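Local coordinates for protein-tyrosine-phosphatase (Vibrio vulnificus, PDB 7DHF), which probably hydrolyses phosphotyrosine on proteins to tyrosine and phosphate, as a low-molecular-weight protein tyrosine phosphatase, at residues A12-R18 and M89-H93; V25-L30 and A142-A146; Q74-C80 and I100-A104. The protein carries 1 engineered substitution. All coordinates share one frame; numbering follows the deposited sequence. Where two conformers were deposited one is given.

Contact 1 holds the predicted active site: the loop 12-18 wraps a phosphate, and R18 reaches across to 89-93, the turn after strand 85-88. Contact 2 lies about 17 Å away between centres, where the helix that starts at R18 packs near its C-terminal end on the last helix of the chain; V25 and R18 are still about 10 Å apart between side chains. Contact 3 is about 15 Å from contact 1 between centres, with the L75 side chain about 9 Å from that of A12. Contacts 2 and 3 are farthest from each other, centres about 23 Å apart. None of the three touches another, though their nearest atoms come within about 6 to 12 Å.

Contact 1 of 3, residues A12-R18 and M89-H93; sequences AVGNICR and MEKGH. Engineered in segment 12-18: A12 (natural residue Cys). With PO4 (phosphate ion), chain E.
R18 reaches from the phosphate to E90, and its side chain can be followed outward. CB lies 3.2 Å from phosphate O2 and also meets M89 CG; CG and CD pass the same oxygen. The chain bends at the CG-CD bond (chi3 -65°), which curls the guanidinium back around the anion: NE points almost straight at phosphate O2, 2.8 Å away with an N-H...O angle of 178°, and NH2 reaches phosphate O4. NH1 faces the other way. It lies 2.7 Å from OE2 of E90 in a salt bridge that uses the anti lone pair of OE2 and stays near the guanidinium plane, although the carboxylate is turned 56° from that plane; the carbonyl of I120 takes a further bond from NH1. M89 CB covers one guanidinium face.

This is the P-loop of the low-molecular-weight tyrosine phosphatases, the CX5R signature, whose cysteine, the predicted nucleophile, is the engineered A12 here. The amides of V13 and G14 both grip phosphate O4, those of I16 and C17 share O1, and R18 N holds O2 together with its own NE; N15 N adds a weak bond to O3. A12 CB lies 3.2 Å from phosphate O4, and about as near O3. A water ties the second layer together, accepting from R18 NH2, donating to E90 OE2 and bonding H93 NE2 at the edge of the imidazole. The ring has E90 CB over the centre of one face, 3.5 Å above its plane, and V13 CG2 approaches H93 NE2 obliquely to 3.4 Å.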
loop_
_atom_site.group_PDB
_atom_site.type_symbol
_atom_site.label_atom_id
_atom_site.label_comp_id
_atom_site.label_asym_id
_atom_site.label_seq_id
_atom_site.Cartn_x
_atom_site.Cartn_y
_atom_site.Cartn_z
ATOM N N ALA A 12 -1.140 4.739 -0.166
ATOM C CA ALA A 12 -0.692 5.515 -1.311
ATOM C C ALA A 12 -1.744 6.580 -1.606
ATOM O O ALA A 12 -2.222 7.236 -0.677
ATOM C CB ALA A 12 -0.406 4.608 -2.507
ATOM N N VAL A 13 -2.124 6.762 -2.870
ATOM C CA VAL A 13 -2.961 7.890 -3.285
ATOM C C VAL A 13 -4.380 7.444 -3.654
ATOM O O VAL A 13 -5.357 7.917 -3.075
ATOM C CB VAL A 13 -2.297 8.697 -4.420
ATOM C CG1 VAL A 13 -3.206 9.825 -4.895
ATOM C CG2 VAL A 13 -0.959 9.248 -3.956
ATOM N N GLY A 14 -4.507 6.552 -4.634
ATOM C CA GLY A 14 -5.820 6.152 -5.108
ATOM C C GLY A 14 -6.367 4.907 -4.440
ATOM O O GLY A 14 -7.577 4.661 -4.466
ATOM N N ASN A 15 -5.480 4.113 -3.843
ATOM C CA ASN A 15 -5.844 2.830 -3.241
ATOM C C ASN A 15 -6.467 1.884 -4.269
ATOM O O ASN A 15 -7.383 1.120 -3.962
ATOM C CB ASN A 15 -6.733 3.015 -2.004
ATOM C CG ASN A 15 -6.804 1.769 -1.119
ATOM O OD1 ASN A 15 -7.851 1.469 -0.542
ATOM N ND2 ASN A 15 -5.693 1.053 -0.994
ATOM N N ILE A 16 -5.943 1.918 -5.495
ATOM C CA ILE A 16 -6.358 0.980 -6.537
ATOM C C ILE A 16 -5.202 0.233 -7.184
ATOM O O ILE A 16 -5.439 -0.813 -7.818
ATOM C CB ILE A 16 -7.229 1.664 -7.619
ATOM C CG1 ILE A 16 -6.495 2.861 -8.234
ATOM C CG2 ILE A 16 -8.577 2.074 -7.038
ATOM C CD1 ILE A 16 -7.122 3.378 -9.518
ATOM N N CYS A 17 -3.955 0.696 -7.075
ATOM C CA CYS A 17 -2.832 0.037 -7.736
ATOM C C CYS A 17 -1.785 -0.452 -6.738
ATOM O O CYS A 17 -1.771 -1.634 -6.384
ATOM C CB CYS A 17 -2.197 0.972 -8.773
ATOM S SG CYS A 17 -3.261 1.325 -10.202
ATOM N N ARG A 18 -0.908 0.444 -6.277
ATOM C CA ARG A 18 0.217 0.023 -5.443
ATOM C C ARG A 18 -0.245 -0.424 -4.064
ATOM O O ARG A 18 0.207 -1.454 -3.551
ATOM C CB ARG A 18 1.214 1.167 -5.282
ATOM C CG ARG A 18 1.912 1.595 -6.548
ATOM C CD ARG A 18 2.534 2.960 -6.361
ATOM N NE ARG A 18 1.505 3.975 -6.154
ATOM C CZ ARG A 18 1.751 5.257 -5.917
ATOM N NH1 ARG A 18 3.001 5.696 -5.851
ATOM N NH2 ARG A 18 0.744 6.101 -5.745
ATOM N N MET A 89 3.899 4.498 0.009
ATOM C CA MET A 89 4.600 4.101 -1.207
ATOM C C MET A 89 5.626 5.135 -1.658
ATOM O O MET A 89 6.603 4.771 -2.321
ATOM C CB MET A 89 3.593 3.821 -2.322
ATOM C CG MET A 89 2.864 2.503 -2.151
ATOM S SD MET A 89 3.979 1.098 -2.366
ATOM C CE MET A 89 2.983 -0.237 -1.707
ATOM N N GLU A 90 5.431 6.408 -1.316
ATOM C CA GLU A 90 6.370 7.466 -1.659
ATOM C C GLU A 90 6.672 8.294 -0.420
ATOM O O GLU A 90 5.799 8.515 0.424
ATOM C CB GLU A 90 5.806 8.401 -2.740
ATOM C CG GLU A 90 5.522 7.721 -4.065
ATOM C CD GLU A 90 4.922 8.664 -5.094
ATOM O OE1 GLU A 90 5.226 9.875 -5.057
ATOM O OE2 GLU A 90 4.135 8.195 -5.941
ATOM N N LYS A 91 7.919 8.764 -0.322
ATOM C CA LYS A 91 8.303 9.589 0.820
ATOM C C LYS A 91 7.396 10.806 0.950
ATOM O O LYS A 91 7.004 11.182 2.061
ATOM C CB LYS A 91 9.768 10.015 0.696
ATOM C CG LYS A 91 10.186 11.139 1.646
ATOM C CD LYS A 91 9.928 10.807 3.114
ATOM C CE LYS A 91 10.809 9.668 3.599
ATOM N NZ LYS A 91 11.281 9.893 4.995
ATOM N N GLY A 92 7.049 11.435 -0.175
ATOM C CA GLY A 92 6.178 12.597 -0.142
ATOM C C GLY A 92 4.816 12.329 0.463
ATOM O O GLY A 92 4.153 13.268 0.918
ATOM N N HIS A 93 4.378 11.068 0.481
ATOM C CA HIS A 93 3.086 10.738 1.069
ATOM C C HIS A 93 3.052 10.980 2.571
ATOM O O HIS A 93 1.966 11.173 3.129
ATOM C CB HIS A 93 2.744 9.276 0.789
ATOM C CG HIS A 93 2.541 8.968 -0.660
ATOM N ND1 HIS A 93 2.592 7.686 -1.161
ATOM C CD2 HIS A 93 2.283 9.775 -1.716
ATOM C CE1 HIS A 93 2.376 7.716 -2.464
ATOM N NE2 HIS A 93 2.186 8.972 -2.826
HETATM P P PO4 E . -2.280 3.691 -5.518
HETATM O O1 PO4 E . -3.525 3.567 -6.371
HETATM O O2 PO4 E . -1.117 3.136 -6.306
HETATM O O3 PO4 E . -2.504 2.872 -4.270
HETATM O O4 PO4 E . -2.048 5.149 -5.192
HETATM O O HOH W 1 1.602 8.848 -5.687
#

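Contact 2 of 3, residues V25-L30 and A142-A146; sequences VLQKLL and AQAWA
V25 meets A142 first, its CG1 lying 3.7 Å from A142 CB. That methyl stands anti to the backbone N (chi1 172°) and extends over the neighbouring helix. One residue on, L26 in the conformer modelled here turns CD1 toward the same turn, 4.1 Å from A142 CB and 4.2 Å from W145 CB, so this branch touches both A142 and W145, three residues apart on helix 128-146. Three residues further on, L29 lays its CD1 alongside the backbone of A142, 3.6 Å from A142 O, and also reaches A142 CB; V25 CG1, L26 CD1 and L29 CD1 all touch that methyl. Nearer its own backbone, L29 CB meets A146 CB at 3.8 Å. L30, the first residue to leave helical geometry, carries its CD2 to 3.6 Å from A146 O and rests on the A146 methyl as well.

The segments share no hydrogen bond; apolar side chains meet each other and the carbonyls of A142 and A146. These alanines, one turn apart, present small methyls and their carbonyls to the leucines and valine, and the short axes pass 9.4 Å apart at -37°. Helices 18-29 and 128-146 thus pack side by side against the parallel sheet: L26 also touches I8 and L87, L30 touches I8, and W145 leans on L87 while its NE1 bonds the carbonyl of L110 and its ring meets W114 edge-to-face.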
loop_
_atom_site.group_PDB
_atom_site.type_symbol
_atom_site.label_atom_id
_atom_site.label_comp_id
_atom_site.label_asym_id
_atom_site.label_seq_id
_atom_site.Cartn_x
_atom_site.Cartn_y
_atom_site.Cartn_z
ATOM N N VAL A 25 0.354 -8.565 -0.979
ATOM C CA VAL A 25 1.678 -9.186 -0.953
ATOM C C VAL A 25 2.156 -9.335 0.484
ATOM O O VAL A 25 2.607 -10.409 0.900
ATOM C CB VAL A 25 2.673 -8.383 -1.811
ATOM C CG1 VAL A 25 4.098 -8.906 -1.621
ATOM C CG2 VAL A 25 2.282 -8.445 -3.280
ATOM N N LEU A 26 2.052 -8.259 1.268
ATOM C CA LEU A 26 2.490 -8.314 2.657
ATOM C C LEU A 26 1.624 -9.269 3.471
ATOM O O LEU A 26 2.132 -9.993 4.335
ATOM C CB LEU A 26 2.469 -6.909 3.255
ATOM C CG LEU A 26 3.280 -6.682 4.530
ATOM C CD1 LEU A 26 4.764 -6.945 4.302
ATOM C CD2 LEU A 26 3.069 -5.264 5.039
ATOM N N GLN A 27 0.315 -9.287 3.211
ATOM C CA GLN A 27 -0.568 -10.173 3.960
ATOM C C GLN A 27 -0.184 -11.631 3.743
ATOM O O GLN A 27 -0.225 -12.438 4.678
ATOM C CB GLN A 27 -2.021 -9.931 3.553
ATOM C CG GLN A 27 -3.037 -10.721 4.365
ATOM C CD GLN A 27 -3.050 -10.315 5.826
ATOM O OE1 GLN A 27 -3.798 -9.422 6.225
ATOM N NE2 GLN A 27 -2.221 -10.970 6.632
ATOM N N LYS A 28 0.190 -11.985 2.512
ATOM C CA LYS A 28 0.603 -13.356 2.229
ATOM C C LYS A 28 1.892 -13.704 2.963
ATOM O O LYS A 28 2.056 -14.832 3.442
ATOM C CB LYS A 28 0.770 -13.541 0.721
ATOM C CG LYS A 28 1.114 -14.956 0.304
ATOM C CD LYS A 28 1.235 -15.054 -1.207
ATOM C CE LYS A 28 1.759 -16.407 -1.646
ATOM N NZ LYS A 28 2.084 -16.419 -3.100
ATOM N N LEU A 29 2.814 -12.746 3.074
ATOM C CA LEU A 29 4.068 -12.981 3.775
ATOM C C LEU A 29 3.914 -12.934 5.286
ATOM O O LEU A 29 4.747 -13.505 5.998
ATOM C CB LEU A 29 5.090 -11.912 3.382
ATOM C CG LEU A 29 5.621 -11.928 1.952
ATOM C CD1 LEU A 29 6.296 -10.607 1.622
ATOM C CD2 LEU A 29 6.606 -13.075 1.790
ATOM N N LEU A 30 2.871 -12.278 5.789
ATOM C CA LEU A 30 2.683 -12.072 7.223
ATOM C C LEU A 30 1.286 -12.524 7.621
ATOM O O LEU A 30 0.431 -11.708 7.984
ATOM C CB LEU A 30 2.912 -10.604 7.581
ATOM C CG LEU A 30 4.355 -10.111 7.447
ATOM C CD1 LEU A 30 4.427 -8.606 7.623
ATOM C CD2 LEU A 30 5.259 -10.799 8.460
ATOM N N ALA A 142 8.447 -5.810 0.263
ATOM C CA ALA A 142 7.631 -6.532 1.234
ATOM C C ALA A 142 8.390 -7.706 1.837
ATOM O O ALA A 142 8.269 -7.976 3.037
ATOM C CB ALA A 142 6.344 -7.015 0.568
ATOM N N GLN A 143 9.161 -8.428 1.018
ATOM C CA GLN A 143 9.976 -9.519 1.541
ATOM C C GLN A 143 10.866 -9.038 2.673
ATOM O O GLN A 143 11.027 -9.726 3.688
ATOM C CB GLN A 143 10.847 -10.108 0.432
ATOM C CG GLN A 143 10.107 -10.919 -0.604
ATOM C CD GLN A 143 11.035 -11.416 -1.690
ATOM O OE1 GLN A 143 12.203 -11.714 -1.433
ATOM N NE2 GLN A 143 10.524 -11.508 -2.912
ATOM N N ALA A 144 11.461 -7.856 2.513
ATOM C CA ALA A 144 12.358 -7.333 3.534
ATOM C C ALA A 144 11.594 -6.950 4.796
ATOM O O ALA A 144 12.043 -7.244 5.910
ATOM C CB ALA A 144 13.129 -6.137 2.979
ATOM N N TRP A 145 10.438 -6.300 4.646
ATOM C CA TRP A 145 9.632 -5.953 5.813
ATOM C C TRP A 145 9.190 -7.200 6.567
ATOM O O TRP A 145 9.156 -7.209 7.802
ATOM C CB TRP A 145 8.406 -5.142 5.388
ATOM C CG TRP A 145 8.647 -3.670 5.334
ATOM C CD1 TRP A 145 8.620 -2.872 4.227
ATOM C CD2 TRP A 145 8.955 -2.812 6.438
ATOM N NE1 TRP A 145 8.892 -1.572 4.574
ATOM C CE2 TRP A 145 9.101 -1.508 5.927
ATOM C CE3 TRP A 145 9.122 -3.022 7.811
ATOM C CZ2 TRP A 145 9.407 -0.419 6.738
ATOM C CZ3 TRP A 145 9.426 -1.939 8.614
ATOM C CH2 TRP A 145 9.565 -0.655 8.076
ATOM N N ALA A 146 8.842 -8.264 5.839
ATOM C CA ALA A 146 8.312 -9.464 6.477
ATOM C C ALA A 146 9.305 -10.080 7.453
ATOM O O ALA A 146 8.898 -10.715 8.430
ATOM C CB ALA A 146 7.908 -10.486 5.415
#

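Contact 3 of 3, residues Q74-C80 and I100-A104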
loop_
_atom_site.group_PDB
_atom_site.type_symbol
_atom_site.label_atom_id
_atom_site.label_comp_id
_atom_site.label_asym_id
_atom_site.label_seq_id
_atom_site.Cartn_x
_atom_site.Cartn_y
_atom_site.Cartn_z
ATOM N N GLN A 74 -10.640 5.754 1.737
ATOM C CA GLN A 74 -9.953 7.010 1.997
ATOM C C GLN A 74 -9.197 6.951 3.318
ATOM O O GLN A 74 -9.684 6.398 4.310
ATOM C CB GLN A 74 -10.981 8.143 2.058
ATOM C CG GLN A 74 -10.446 9.489 2.537
ATOM C CD GLN A 74 -9.406 10.080 1.607
ATOM O OE1 GLN A 74 -9.544 10.024 0.386
ATOM N NE2 GLN A 74 -8.355 10.650 2.185
ATOM N N LEU A 75 -8.003 7.537 3.324
ATOM C CA LEU A 75 -7.225 7.644 4.547
ATOM C C LEU A 75 -7.826 8.716 5.446
ATOM O O LEU A 75 -8.036 9.855 5.017
ATOM C CB LEU A 75 -5.787 8.014 4.202
ATOM C CG LEU A 75 -4.812 8.090 5.377
ATOM C CD1 LEU A 75 -4.435 6.698 5.857
ATOM C CD2 LEU A 75 -3.575 8.866 4.972
ATOM N N THR A 76 -8.108 8.351 6.695
ATOM C CA THR A 76 -8.629 9.287 7.680
ATOM C C THR A 76 -7.834 9.143 8.968
ATOM O O THR A 76 -7.130 8.153 9.182
ATOM C CB THR A 76 -10.104 9.022 8.005
ATOM O OG1 THR A 76 -10.221 7.769 8.691
ATOM C CG2 THR A 76 -10.946 8.991 6.739
ATOM N N SER A 77 -7.956 10.150 9.834
ATOM C CA SER A 77 -7.312 10.078 11.141
ATOM C C SER A 77 -7.849 8.903 11.948
ATOM O O SER A 77 -7.082 8.181 12.596
ATOM C CB SER A 77 -7.527 11.388 11.897
ATOM O OG SER A 77 -7.076 11.285 13.236
ATOM N N ALA A 78 -9.168 8.694 11.919
ATOM C CA ALA A 78 -9.754 7.571 12.643
ATOM C C ALA A 78 -9.199 6.243 12.141
ATOM O O ALA A 78 -8.916 5.339 12.936
ATOM C CB ALA A 78 -11.276 7.602 12.513
ATOM N N LEU A 79 -9.043 6.103 10.822
ATOM C CA LEU A 79 -8.485 4.870 10.279
ATOM C C LEU A 79 -7.064 4.647 10.783
ATOM O O LEU A 79 -6.705 3.532 11.176
ATOM C CB LEU A 79 -8.519 4.904 8.751
ATOM C CG LEU A 79 -8.105 3.604 8.058
ATOM C CD1 LEU A 79 -9.152 2.519 8.287
ATOM C CD2 LEU A 79 -7.888 3.829 6.573
ATOM N N CYS A 80 -6.240 5.699 10.778
ATOM C CA CYS A 80 -4.855 5.557 11.218
ATOM C C CYS A 80 -4.770 5.065 12.658
ATOM O O CYS A 80 -3.840 4.330 13.007
ATOM C CB CYS A 80 -4.118 6.890 11.084
ATOM S SG CYS A 80 -3.776 7.401 9.384
ATOM N N ILE A 100 -3.460 14.941 7.387
ATOM C CA ILE A 100 -4.724 14.319 7.764
ATOM C C ILE A 100 -4.664 13.797 9.194
ATOM O O ILE A 100 -5.621 13.949 9.962
ATOM C CB ILE A 100 -5.068 13.200 6.760
ATOM C CG1 ILE A 100 -5.266 13.779 5.357
ATOM C CG2 ILE A 100 -6.314 12.439 7.204
ATOM C CD1 ILE A 100 -5.275 12.736 4.255
ATOM N N ALA A 101 -3.547 13.179 9.570
ATOM C CA ALA A 101 -3.403 12.513 10.864
ATOM C C ALA A 101 -2.035 12.845 11.436
ATOM O O ALA A 101 -1.110 12.024 11.397
ATOM C CB ALA A 101 -3.574 10.999 10.719
ATOM N N PRO A 102 -1.863 14.051 11.982
ATOM C CA PRO A 102 -0.544 14.418 12.522
ATOM C C PRO A 102 -0.049 13.474 13.603
ATOM O O PRO A 102 1.164 13.267 13.726
ATOM C CB PRO A 102 -0.761 15.841 13.057
ATOM C CG PRO A 102 -2.236 15.962 13.251
ATOM C CD PRO A 102 -2.863 15.111 12.193
ATOM N N GLU A 103 -0.954 12.889 14.386
ATOM C CA GLU A 103 -0.574 11.956 15.439
ATOM C C GLU A 103 0.041 10.668 14.904
ATOM O O GLU A 103 0.614 9.906 15.690
ATOM C CB GLU A 103 -1.781 11.625 16.326
ATOM C CG GLU A 103 -2.911 10.857 15.636
ATOM C CD GLU A 103 -3.757 11.726 14.722
ATOM O OE1 GLU A 103 -3.619 12.965 14.782
ATOM O OE2 GLU A 103 -4.558 11.169 13.943
ATOM N N ALA A 104 -0.062 10.404 13.604
ATOM C CA ALA A 104 0.433 9.161 13.025
ATOM C C ALA A 104 1.865 9.261 12.515
ATOM O O ALA A 104 2.380 8.279 11.969
ATOM C CB ALA A 104 -0.484 8.716 11.881
#
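The first torsion of S77 (chi1 172° in the conformer given) swings OG away from its backbone N, while E103 places CG between its own N and carbonyl carbon (chi1 66°) and then bends at chi2, bringing the carboxylate toward the start of helix 77-80. In that conformer S77 OG lies 2.6 Å from E103 OE2 and donates to the syn side of that oxygen, some 30° out of the carboxylate plane.

Beside this bond the packing is apolar. A101 CB points into the first turn of helix 77-80, 3.9 Å from S77 CA and 3.8 Å from C80 SG, and C80 CB meets A104 CB at 4.1 Å. On the side toward Q74, I100 spreads over the extended residues ahead of the helix: CG2 lies 3.8 Å from L75 O, and CD1 approaches L75 CD2 in the one conformer given. That carbonyl is engaged by Q74 NE2 at 3.0 Å, a group that also bonds the carbonyl of I40, while Q74 OE1 takes the amide of E43.

T76 serves as N-cap, its OG1 accepting from L79 N. Loop 100-104 belongs to the beta-alpha-beta crossover of strand 85-88, helix 92-100 and strand 108-110. Through I100, A101 and A104 it packs the connection leaving helix 92-100 against the one entering strand 85-88, as in the parallel alpha/beta fold of this family.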